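Local coordinates for toxin-like protein (Paenibacillus larvae subsp. larvae BRL-230010, PDB 5DZQ) that probably transfers ADP-ribose from NAD+ to Rho-type GTPases, as a C3-like mono-ADP-ribosyltransferase toxin of a honeybee pathogen, at residues Gln148-Arg152 / Pro153-Thr157; Leu181-Pro184 / Arg185-Tyr189; Ile196-Lys200 / Gly201-Ile205. All blocks are in the same frame, centred on the assembly; numbering follows the deposited sequence.

Contact 1: Gln148-Arg152 / Pro153-Thr157; sequences QFAMR and PVLTT
The chain folds back at R152 and P153, so that A150 comes to face L155 with 6.2 Å between their CA atoms. The end-to-end directions of Q148-R152 and P153-T157 differ by 141°. No direct hydrogen bond joins the two limbs. A water spans the bend, donating to R152 O at 2.7 Å and to V154 O at 2.9 Å. Farther from the bend the limbs meet through side chains. A150 CB rests on the CD2 branch of L155 at 4.0 Å. Q148 is extended, with CG anti to the backbone N (chi1 -173°), which carries its amide across to the strand limb. Its OE1 ends near the other branch of L155, CD1, and 3.8 Å from T157 CG2, in van der Waals contact. The R152 side chain bends away from the strand limb, and its NH2 bonds to G96 O. T157 OG1 hydrogen-bonds to a glycerol, probably from the crystallisation liquor. N50 of the second subunit packs on R152 and P153. The loop limb follows the strand that bears the S-T-S motif, and the other limb begins strand 154-160. This placement is consistent with the phosphate-nicotinamide loop of C3-like toxins.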
ATOM      1  N   GLN B 148     -11.101   8.076 -12.123  1.00 25.44           N
ATOM      2  CA  GLN B 148      -9.654   8.080 -11.877  1.00 24.45           C
ATOM      3  C   GLN B 148      -9.422   8.498 -10.432  1.00 28.15           C
ATOM      4  O   GLN B 148      -9.807   9.594 -10.037  1.00 26.52           O
ATOM      5  CB  GLN B 148      -8.942   9.034 -12.836  1.00 30.42           C
ATOM      6  CG  GLN B 148      -7.397   8.988 -12.766  1.00 26.18           C
ATOM      7  CD  GLN B 148      -6.755   9.947 -13.758  1.00 31.40           C
ATOM      8  OE1 GLN B 148      -6.060   9.542 -14.700  1.00 32.89           O
ATOM      9  NE2 GLN B 148      -6.983  11.225 -13.547  1.00 27.97           N
ATOM     10  N   PHE B 149      -8.807   7.631  -9.636  1.00 25.18           N
ATOM     11  CA  PHE B 149      -8.654   7.918  -8.209  1.00 28.65           C
ATOM     12  C   PHE B 149      -7.334   8.642  -7.997  1.00 33.04           C
ATOM     13  O   PHE B 149      -6.265   8.031  -7.974  1.00 33.56           O
ATOM     14  CB  PHE B 149      -8.733   6.629  -7.381  1.00 33.27           C
ATOM     15  CG  PHE B 149     -10.078   5.963  -7.452  1.00 36.35           C
ATOM     16  CD1 PHE B 149     -11.147   6.452  -6.711  1.00 38.54           C
ATOM     17  CD2 PHE B 149     -10.286   4.882  -8.289  1.00 37.31           C
ATOM     18  CE1 PHE B 149     -12.398   5.862  -6.794  1.00 42.10           C
ATOM     19  CE2 PHE B 149     -11.533   4.289  -8.379  1.00 44.41           C
ATOM     20  CZ  PHE B 149     -12.590   4.779  -7.629  1.00 47.89           C
ATOM     21  N   ALA B 150      -7.432   9.957  -7.868  1.00 26.79           N
ATOM     22  CA  ALA B 150      -6.281  10.844  -7.895  1.00 29.88           C
ATOM     23  C   ALA B 150      -6.164  11.634  -6.589  1.00 29.55           C
ATOM     24  O   ALA B 150      -5.850  12.820  -6.597  1.00 29.95           O
ATOM     25  CB  ALA B 150      -6.390  11.802  -9.098  1.00 29.50           C
ATOM     26  N   MET B 151      -6.413  10.970  -5.463  1.00 28.49           N
ATOM     27  CA  MET B 151      -6.422  11.669  -4.187  1.00 32.04           C
ATOM     28  C   MET B 151      -5.010  11.870  -3.622  1.00 35.11           C
ATOM     29  O   MET B 151      -4.791  12.743  -2.784  1.00 35.99           O
ATOM     30  CB  MET B 151      -7.282  10.911  -3.165  1.00 34.64           C
ATOM     31  CG  MET B 151      -8.697  10.623  -3.649  1.00 45.94           C
ATOM     32  SD  MET B 151      -8.823   9.122  -4.656  0.76 55.87           S
ATOM     33  CE  MET B 151      -8.185   7.881  -3.532  1.00 62.90           C
ATOM     34  N   ARG B 152      -4.057  11.052  -4.056  1.00 33.24           N
ATOM     35  CA  ARG B 152      -2.685  11.215  -3.577  1.00 32.51           C
ATOM     36  C   ARG B 152      -2.060  12.417  -4.285  1.00 38.07           C
ATOM     37  O   ARG B 152      -2.539  12.816  -5.351  1.00 33.09           O
ATOM     38  CB  ARG B 152      -1.894   9.930  -3.796  1.00 38.16           C
ATOM     39  CG  ARG B 152      -2.626   8.712  -3.197  1.00 42.86           C
ATOM     40  CD  ARG B 152      -1.685   7.635  -2.721  1.00 54.97           C
ATOM     41  NE  ARG B 152      -1.370   6.675  -3.768  1.00 66.74           N
ATOM     42  CZ  ARG B 152      -1.949   5.486  -3.894  1.00 75.47           C
ATOM     43  NH1 ARG B 152      -2.882   5.103  -3.031  1.00 77.98           N
ATOM     44  NH2 ARG B 152      -1.592   4.677  -4.886  1.00 72.71           N
ATOM     45  N   PRO B 153      -1.019  13.022  -3.677  1.00 38.85           N
ATOM     46  CA  PRO B 153      -0.498  14.284  -4.221  1.00 36.68           C
ATOM     47  C   PRO B 153       0.107  14.168  -5.624  1.00 33.73           C
ATOM     48  O   PRO B 153       0.123  15.151  -6.364  1.00 36.61           O
ATOM     49  CB  PRO B 153       0.573  14.702  -3.194  1.00 39.87           C
ATOM     50  CG  PRO B 153       0.841  13.482  -2.351  1.00 37.97           C
ATOM     51  CD  PRO B 153      -0.427  12.693  -2.364  1.00 36.93           C
ATOM     52  N   VAL B 154       0.595  12.996  -5.990  1.00 30.55           N
ATOM     53  CA  VAL B 154       1.187  12.828  -7.309  1.00 28.73           C
ATOM     54  C   VAL B 154       0.350  11.882  -8.156  1.00 28.32           C
ATOM     55  O   VAL B 154      -0.113  10.850  -7.677  1.00 30.99           O
ATOM     56  CB  VAL B 154       2.624  12.296  -7.211  1.00 32.57           C
ATOM     57  CG1 VAL B 154       3.262  12.242  -8.602  1.00 33.19           C
ATOM     58  CG2 VAL B 154       3.434  13.194  -6.290  1.00 33.51           C
ATOM     59  N   LEU B 155       0.132  12.257  -9.410  1.00 30.94           N
ATOM     60  CA  LEU B 155      -0.583  11.405 -10.342  1.00 25.67           C
ATOM     61  C   LEU B 155       0.268  11.239 -11.589  1.00 28.97           C
ATOM     62  O   LEU B 155       0.648  12.222 -12.230  1.00 31.32           O
ATOM     63  CB  LEU B 155      -1.956  12.010 -10.684  1.00 31.04           C
ATOM     64  CG  LEU B 155      -3.025  11.239 -11.474  1.00 32.97           C
ATOM     65  CD1 LEU B 155      -2.698  11.067 -12.930  1.00 45.36           C
ATOM     66  CD2 LEU B 155      -3.335   9.878 -10.856  1.00 36.61           C
ATOM     67  N   THR B 156       0.552   9.992 -11.941  1.00 31.31           N
ATOM     68  CA  THR B 156       1.297   9.683 -13.156  1.00 32.62           C
ATOM     69  C   THR B 156       0.392   8.973 -14.146  1.00 32.75           C
ATOM     70  O   THR B 156      -0.227   7.984 -13.796  1.00 31.35           O
ATOM     71  CB  THR B 156       2.519   8.781 -12.856  1.00 31.67           C
ATOM     72  OG1 THR B 156       3.347   9.412 -11.872  1.00 30.66           O
ATOM     73  CG2 THR B 156       3.328   8.538 -14.120  1.00 31.49           C
ATOM     74  N   THR B 157       0.286   9.474 -15.372  1.00 30.45           N
ATOM     75  CA  THR B 157      -0.360   8.683 -16.418  1.00 31.25           C
ATOM     76  C   THR B 157       0.722   8.165 -17.355  1.00 35.89           C
ATOM     77  O   THR B 157       1.692   8.867 -17.630  1.00 38.49           O
ATOM     78  CB  THR B 157      -1.410   9.485 -17.220  1.00 36.32           C
ATOM     79  OG1 THR B 157      -0.857  10.742 -17.621  1.00 37.86           O
ATOM     80  CG2 THR B 157      -2.656   9.725 -16.384  1.00 43.28           C
TER
HETATM   81  O   HOH W   1      -3.003  10.987  -7.235  1.00 30.89           O

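Contact 2: Leu181-Pro184 / Arg185-Tyr189; sequences LLLP and RNTKY
L183, the last residue of strand 179-183, is the first to meet the segment R185-Y189. Its CB lies 3.8 Å from T187 OG1, and its CD2 branch reaches T187 CG2 at 4.2 Å. The two side chains cross at a slant, and both also touch L139 and V211. P184 follows and carries the polar part of the contact. Its carbonyl O takes a hydrogen bond of 2.7 Å from the hydroxyl OG1 of T187, three residues on. The donor sits 27° out of the carbonyl plane, with a C=O...O angle of 136°. The chi1 of T187 (-76°) sets OG1 anti to its own carbonyl carbon and beside its backbone N, facing P184. A water lies 2.6 Å from P184 O and accepts the N-H of T187 at 3.0 Å. The hydroxyl bond is direct; the same water may also bridge the T187 N-H to this carbonyl. The pyrrolidine ring borders this bond, with P184 CD 4.1 Å from T187 OG1. Beyond P184 the chain turns, and N186, with left-handed backbone angles, lies in the bend. R185 projects from the turn as an extended chain. It forms a salt bridge to D79 on helix 69-83 and a hydrogen bond to G63 O, which ties the turn to the helical part. The chain then runs on into strand 187-198, and the backbone of T187 bonds to that of E135. The turn therefore passes the chain from the three-stranded sheet to the five-stranded one, the two-sheet core characteristic of the ADP-ribosyltransferase fold.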
ATOM      1  N   LEU B 181      -3.103  -3.224 -14.508  1.00 27.79           N
ATOM      2  CA  LEU B 181      -2.145  -3.639 -15.514  1.00 26.74           C
ATOM      3  C   LEU B 181      -0.760  -3.688 -14.872  1.00 32.18           C
ATOM      4  O   LEU B 181      -0.285  -2.703 -14.289  1.00 34.86           O
ATOM      5  CB  LEU B 181      -2.168  -2.701 -16.719  1.00 31.05           C
ATOM      6  CG  LEU B 181      -1.287  -3.133 -17.897  1.00 36.82           C
ATOM      7  CD1 LEU B 181      -1.693  -4.511 -18.440  1.00 39.51           C
ATOM      8  CD2 LEU B 181      -1.312  -2.100 -19.008  1.00 36.69           C
ATOM      9  N   LEU B 182      -0.121  -4.846 -14.968  1.00 28.46           N
ATOM     10  CA  LEU B 182       1.145  -5.077 -14.291  1.00 27.10           C
ATOM     11  C   LEU B 182       2.271  -5.058 -15.301  1.00 31.56           C
ATOM     12  O   LEU B 182       2.268  -5.820 -16.263  1.00 33.62           O
ATOM     13  CB  LEU B 182       1.124  -6.414 -13.541  1.00 27.32           C
ATOM     14  CG  LEU B 182       2.434  -6.810 -12.862  1.00 31.47           C
ATOM     15  CD1 LEU B 182       2.804  -5.791 -11.779  1.00 25.93           C
ATOM     16  CD2 LEU B 182       2.303  -8.205 -12.268  1.00 32.41           C
ATOM     17  N   LEU B 183       3.234  -4.173 -15.095  1.00 33.09           N
ATOM     18  CA  LEU B 183       4.349  -4.079 -16.025  1.00 30.39           C
ATOM     19  C   LEU B 183       5.597  -4.695 -15.402  1.00 27.32           C
ATOM     20  O   LEU B 183       5.701  -4.775 -14.176  1.00 28.76           O
ATOM     21  CB  LEU B 183       4.598  -2.617 -16.426  1.00 32.78           C
ATOM     22  CG  LEU B 183       3.822  -2.137 -17.660  1.00 45.40           C
ATOM     23  CD1 LEU B 183       2.353  -1.956 -17.337  1.00 37.43           C
ATOM     24  CD2 LEU B 183       4.410  -0.860 -18.241  1.00 49.98           C
ATOM     25  N   PRO B 184       6.543  -5.159 -16.250  1.00 30.42           N
ATOM     26  CA  PRO B 184       7.794  -5.736 -15.750  1.00 33.63           C
ATOM     27  C   PRO B 184       8.562  -4.805 -14.803  1.00 32.94           C
ATOM     28  O   PRO B 184       8.443  -3.577 -14.864  1.00 34.04           O
ATOM     29  CB  PRO B 184       8.613  -5.971 -17.031  1.00 35.74           C
ATOM     30  CG  PRO B 184       7.592  -6.141 -18.104  1.00 37.45           C
ATOM     31  CD  PRO B 184       6.434  -5.254 -17.718  1.00 33.79           C
ATOM     32  N   ARG B 185       9.368  -5.400 -13.940  1.00 27.92           N
ATOM     33  CA  ARG B 185      10.326  -4.628 -13.172  1.00 33.57           C
ATOM     34  C   ARG B 185      11.338  -4.010 -14.148  1.00 36.24           C
ATOM     35  O   ARG B 185      11.450  -4.445 -15.301  1.00 32.49           O
ATOM     36  CB  ARG B 185      11.019  -5.500 -12.126  1.00 30.83           C
ATOM     37  CG  ARG B 185      11.964  -6.534 -12.717  1.00 29.80           C
ATOM     38  CD  ARG B 185      12.493  -7.450 -11.638  1.00 35.35           C
ATOM     39  NE  ARG B 185      13.419  -8.436 -12.185  1.00 34.56           N
ATOM     40  CZ  ARG B 185      14.740  -8.295 -12.214  1.00 37.16           C
ATOM     41  NH1 ARG B 185      15.315  -7.207 -11.727  1.00 34.58           N
ATOM     42  NH2 ARG B 185      15.490  -9.258 -12.725  1.00 34.60           N
ATOM     43  N   ASN B 186      12.044  -2.980 -13.691  1.00 34.84           N
ATOM     44  CA  ASN B 186      12.966  -2.199 -14.534  1.00 32.84           C
ATOM     45  C   ASN B 186      12.321  -1.568 -15.768  1.00 35.76           C
ATOM     46  O   ASN B 186      12.988  -1.341 -16.778  1.00 38.33           O
ATOM     47  CB  ASN B 186      14.159  -3.060 -14.966  1.00 37.00           C
ATOM     48  CG  ASN B 186      15.088  -3.375 -13.818  1.00 44.86           C
ATOM     49  OD1 ASN B 186      15.132  -2.649 -12.826  1.00 41.17           O
ATOM     50  ND2 ASN B 186      15.839  -4.463 -13.945  1.00 48.64           N
ATOM     51  N   THR B 187      11.032  -1.258 -15.688  1.00 34.52           N
ATOM     52  CA  THR B 187      10.373  -0.562 -16.791  1.00 33.00           C
ATOM     53  C   THR B 187      10.986   0.820 -16.955  1.00 38.27           C
ATOM     54  O   THR B 187      11.242   1.512 -15.971  1.00 34.29           O
ATOM     55  CB  THR B 187       8.860  -0.445 -16.568  1.00 31.88           C
ATOM     56  OG1 THR B 187       8.254  -1.713 -16.839  1.00 32.85           O
ATOM     57  CG2 THR B 187       8.245   0.588 -17.500  1.00 32.51           C
ATOM     58  N   LYS B 188      11.259   1.195 -18.200  1.00 38.10           N
ATOM     59  CA  LYS B 188      11.828   2.501 -18.499  1.00 37.59           C
ATOM     60  C   LYS B 188      10.733   3.350 -19.089  1.00 40.18           C
ATOM     61  O   LYS B 188       9.982   2.885 -19.941  1.00 38.58           O
ATOM     62  CB  LYS B 188      13.018   2.388 -19.464  1.00 41.20           C
ATOM     63  CG  LYS B 188      14.264   1.744 -18.832  1.00 42.31           C
ATOM     64  CD  LYS B 188      15.522   2.008 -19.634  1.00 51.10           C
ATOM     65  CE  LYS B 188      16.767   1.530 -18.874  1.00 60.10           C
ATOM     66  NZ  LYS B 188      18.035   2.036 -19.491  1.00 69.87           N
ATOM     67  N   TYR B 189      10.622   4.588 -18.622  1.00 37.58           N
ATOM     68  CA  TYR B 189       9.603   5.477 -19.130  1.00 36.32           C
ATOM     69  C   TYR B 189      10.157   6.887 -19.274  1.00 39.82           C
ATOM     70  O   TYR B 189      10.955   7.346 -18.451  1.00 43.29           O
ATOM     71  CB  TYR B 189       8.363   5.459 -18.221  1.00 37.30           C
ATOM     72  CG  TYR B 189       8.627   5.861 -16.792  1.00 36.96           C
ATOM     73  CD1 TYR B 189       9.045   4.927 -15.852  1.00 45.06           C
ATOM     74  CD2 TYR B 189       8.442   7.174 -16.373  1.00 39.93           C
ATOM     75  CE1 TYR B 189       9.287   5.292 -14.535  1.00 45.16           C
ATOM     76  CE2 TYR B 189       8.677   7.547 -15.063  1.00 46.31           C
ATOM     77  CZ  TYR B 189       9.097   6.600 -14.148  1.00 48.29           C
ATOM     78  OH  TYR B 189       9.337   6.967 -12.850  1.00 51.67           O
TER
HETATM   79  O   HOH W   2       8.945  -1.385 -13.471  1.00 32.34           O

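Contact 3: Ile196-Lys200 / Gly201-Ile205; sequences IIVNK and GSETI
N199 grips the opposite limb with the NH2 of its side-chain amide. ND2 gives one hydrogen bond to S202 OG, 3.1 Å long with an N-H...O angle of 159°. It gives a second, more bent at 138°, to T204 OG1, also at 3.1 Å. Both hydroxyl oxygens lie close to the amide plane, so the pair of bonds fixes the rotation of the group. The chi1 of N199 (-49°) puts CG beside its backbone N and directs the amide back across the turn. Backbone bonds set the register. N199 N reaches S202 O at 2.9 Å, nearly in line with the carbonyl. I197 and T204 form a hydrogen-bonded antiparallel pair, with I197 N to T204 O at 2.8 Å and T204 N to I197 O at 2.9 Å. This is a beta hairpin. Strands 187-198 and 203-211 are joined by a tight turn with K200 and G201 at its tip. I196, V198 and E203 share one face of the hairpin. The side chain of E203 lies alongside that of V198, with E203 OE2 4.0 Å from V198 CG2. E203 OE1 lies 4.0 Å from I196 CG2. Farther out, E203 OE1 is held by a salt bridge to R118 and by the N-H of V116. I196 packs on F121 of helix 118-128. Next to the turn, the nearest side-chain atom of S202 is about 3 Å from a magnesium ion.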
ATOM      1  N   ILE B 196       1.539  21.214 -12.542  1.00 34.13           N
ATOM      2  CA  ILE B 196       0.684  21.285 -11.374  1.00 32.87           C
ATOM      3  C   ILE B 196      -0.774  21.444 -11.771  1.00 32.27           C
ATOM      4  O   ILE B 196      -1.129  22.381 -12.476  1.00 34.79           O
ATOM      5  CB  ILE B 196       1.075  22.469 -10.475  1.00 38.09           C
ATOM      6  CG1 ILE B 196       2.538  22.351 -10.033  1.00 41.27           C
ATOM      7  CG2 ILE B 196       0.126  22.575  -9.281  1.00 37.42           C
ATOM      8  CD1 ILE B 196       3.105  23.654  -9.503  1.00 42.26           C
ATOM      9  N   ILE B 197      -1.622  20.542 -11.304  1.00 28.48           N
ATOM     10  CA  ILE B 197      -3.053  20.689 -11.509  1.00 32.21           C
ATOM     11  C   ILE B 197      -3.660  21.371 -10.287  1.00 35.00           C
ATOM     12  O   ILE B 197      -3.551  20.879  -9.160  1.00 34.78           O
ATOM     13  CB  ILE B 197      -3.742  19.336 -11.750  1.00 32.68           C
ATOM     14  CG1 ILE B 197      -3.129  18.640 -12.964  1.00 38.06           C
ATOM     15  CG2 ILE B 197      -5.227  19.520 -11.975  1.00 27.31           C
ATOM     16  CD1 ILE B 197      -3.719  17.264 -13.230  1.00 40.42           C
ATOM     17  N   VAL B 198      -4.279  22.519 -10.518  1.00 32.12           N
ATOM     18  CA  VAL B 198      -4.887  23.303  -9.444  1.00 27.74           C
ATOM     19  C   VAL B 198      -6.351  22.934  -9.298  1.00 31.93           C
ATOM     20  O   VAL B 198      -7.142  23.224 -10.190  1.00 29.56           O
ATOM     21  CB  VAL B 198      -4.757  24.813  -9.729  1.00 32.58           C
ATOM     22  CG1 VAL B 198      -5.348  25.625  -8.582  1.00 35.25           C
ATOM     23  CG2 VAL B 198      -3.305  25.165  -9.950  1.00 29.82           C
ATOM     24  N   ASN B 199      -6.694  22.275  -8.186  1.00 30.33           N
ATOM     25  CA  ASN B 199      -8.064  21.870  -7.903  1.00 29.79           C
ATOM     26  C   ASN B 199      -8.702  22.825  -6.906  1.00 35.80           C
ATOM     27  O   ASN B 199      -8.040  23.742  -6.419  1.00 29.90           O
ATOM     28  CB  ASN B 199      -8.115  20.442  -7.346  1.00 32.06           C
ATOM     29  CG  ASN B 199      -7.312  19.452  -8.169  1.00 32.06           C
ATOM     30  OD1 ASN B 199      -7.488  19.332  -9.374  1.00 33.04           O
ATOM     31  ND2 ASN B 199      -6.431  18.721  -7.503  1.00 34.47           N
ATOM     32  N   LYS B 200      -9.972  22.594  -6.577  1.00 31.49           N
ATOM     33  CA  LYS B 200     -10.697  23.466  -5.654  1.00 32.57           C
ATOM     34  C   LYS B 200     -10.089  23.486  -4.258  1.00 35.98           C
ATOM     35  O   LYS B 200     -10.061  24.527  -3.621  1.00 38.17           O
ATOM     36  CB  LYS B 200     -12.170  23.058  -5.546  1.00 33.76           C
ATOM     37  CG  LYS B 200     -13.112  23.832  -6.465  1.00 36.91           C
ATOM     38  CD  LYS B 200     -14.542  23.397  -6.219  1.00 45.01           C
ATOM     39  CE  LYS B 200     -15.158  22.766  -7.443  1.00 50.69           C
ATOM     40  NZ  LYS B 200     -16.292  21.895  -7.050  1.00 60.48           N
ATOM     41  N   GLY B 201      -9.605  22.344  -3.778  1.00 33.25           N
ATOM     42  CA  GLY B 201      -9.087  22.288  -2.421  1.00 39.15           C
ATOM     43  C   GLY B 201      -7.774  21.551  -2.301  1.00 42.18           C
ATOM     44  O   GLY B 201      -7.428  21.058  -1.232  1.00 42.19           O
ATOM     45  N   SER B 202      -7.034  21.479  -3.398  1.00 33.64           N
ATOM     46  CA  SER B 202      -5.768  20.755  -3.408  1.00 32.48           C
ATOM     47  C   SER B 202      -5.004  21.094  -4.667  1.00 34.61           C
ATOM     48  O   SER B 202      -5.551  21.696  -5.591  1.00 33.57           O
ATOM     49  CB  SER B 202      -5.995  19.241  -3.318  1.00 41.31           C
ATOM     50  OG  SER B 202      -6.762  18.769  -4.418  1.00 37.76           O
ATOM     51  N   GLU B 203      -3.732  20.720  -4.687  1.00 37.83           N
ATOM     52  CA  GLU B 203      -2.928  20.808  -5.899  1.00 35.87           C
ATOM     53  C   GLU B 203      -2.265  19.459  -6.121  1.00 35.67           C
ATOM     54  O   GLU B 203      -1.760  18.841  -5.182  1.00 37.41           O
ATOM     55  CB  GLU B 203      -1.885  21.928  -5.796  1.00 37.24           C
ATOM     56  CG  GLU B 203      -2.504  23.313  -5.683  1.00 40.72           C
ATOM     57  CD  GLU B 203      -1.501  24.432  -5.861  1.00 45.19           C
ATOM     58  OE1 GLU B 203      -0.289  24.184  -5.697  1.00 47.06           O
ATOM     59  OE2 GLU B 203      -1.928  25.562  -6.165  1.00 48.80           O
ATOM     60  N   THR B 204      -2.274  19.006  -7.368  1.00 32.23           N
ATOM     61  CA  THR B 204      -1.759  17.695  -7.730  1.00 31.91           C
ATOM     62  C   THR B 204      -0.547  17.830  -8.652  1.00 36.83           C
ATOM     63  O   THR B 204      -0.571  18.595  -9.617  1.00 39.12           O
ATOM     64  CB  THR B 204      -2.859  16.835  -8.437  1.00 38.18           C
ATOM     65  OG1 THR B 204      -4.010  16.714  -7.586  1.00 33.78           O
ATOM     66  CG2 THR B 204      -2.329  15.446  -8.789  1.00 37.94           C
ATOM     67  N   ILE B 205       0.515  17.094  -8.356  1.00 29.91           N
ATOM     68  CA  ILE B 205       1.653  17.076  -9.251  1.00 34.52           C
ATOM     69  C   ILE B 205       1.364  16.027 -10.298  1.00 33.94           C
ATOM     70  O   ILE B 205       1.176  14.855  -9.971  1.00 32.95           O
ATOM     71  CB  ILE B 205       2.968  16.778  -8.505  1.00 36.52           C
ATOM     72  CG1 ILE B 205       3.340  17.976  -7.627  1.00 40.98           C
ATOM     73  CG2 ILE B 205       4.083  16.473  -9.486  1.00 35.38           C
ATOM     74  CD1 ILE B 205       4.399  17.673  -6.579  1.00 40.62           C
TER

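From the N terminus, contact 1 first closes the bend that leads into strand 154-160. Contact 2 follows and turns the chain from strand 179-183 into strand 187-198. That strand runs on to contact 3, the hairpin turn into strand 203-211. The three are in series, so none nests within or crosses another. Contacts 2 and 3 share strand 187-198 but lie near its two ends, about 27 Å apart between centres. Strand 203-211 returns beside strand 154-160. There contacts 1 and 3 touch, with probable hydrogen bonds from I205 N to P153 O (2.8 Å) and from L155 N to I205 O (2.9 Å). All reach the five-stranded sheet; contact 2 joins it to the three-stranded one.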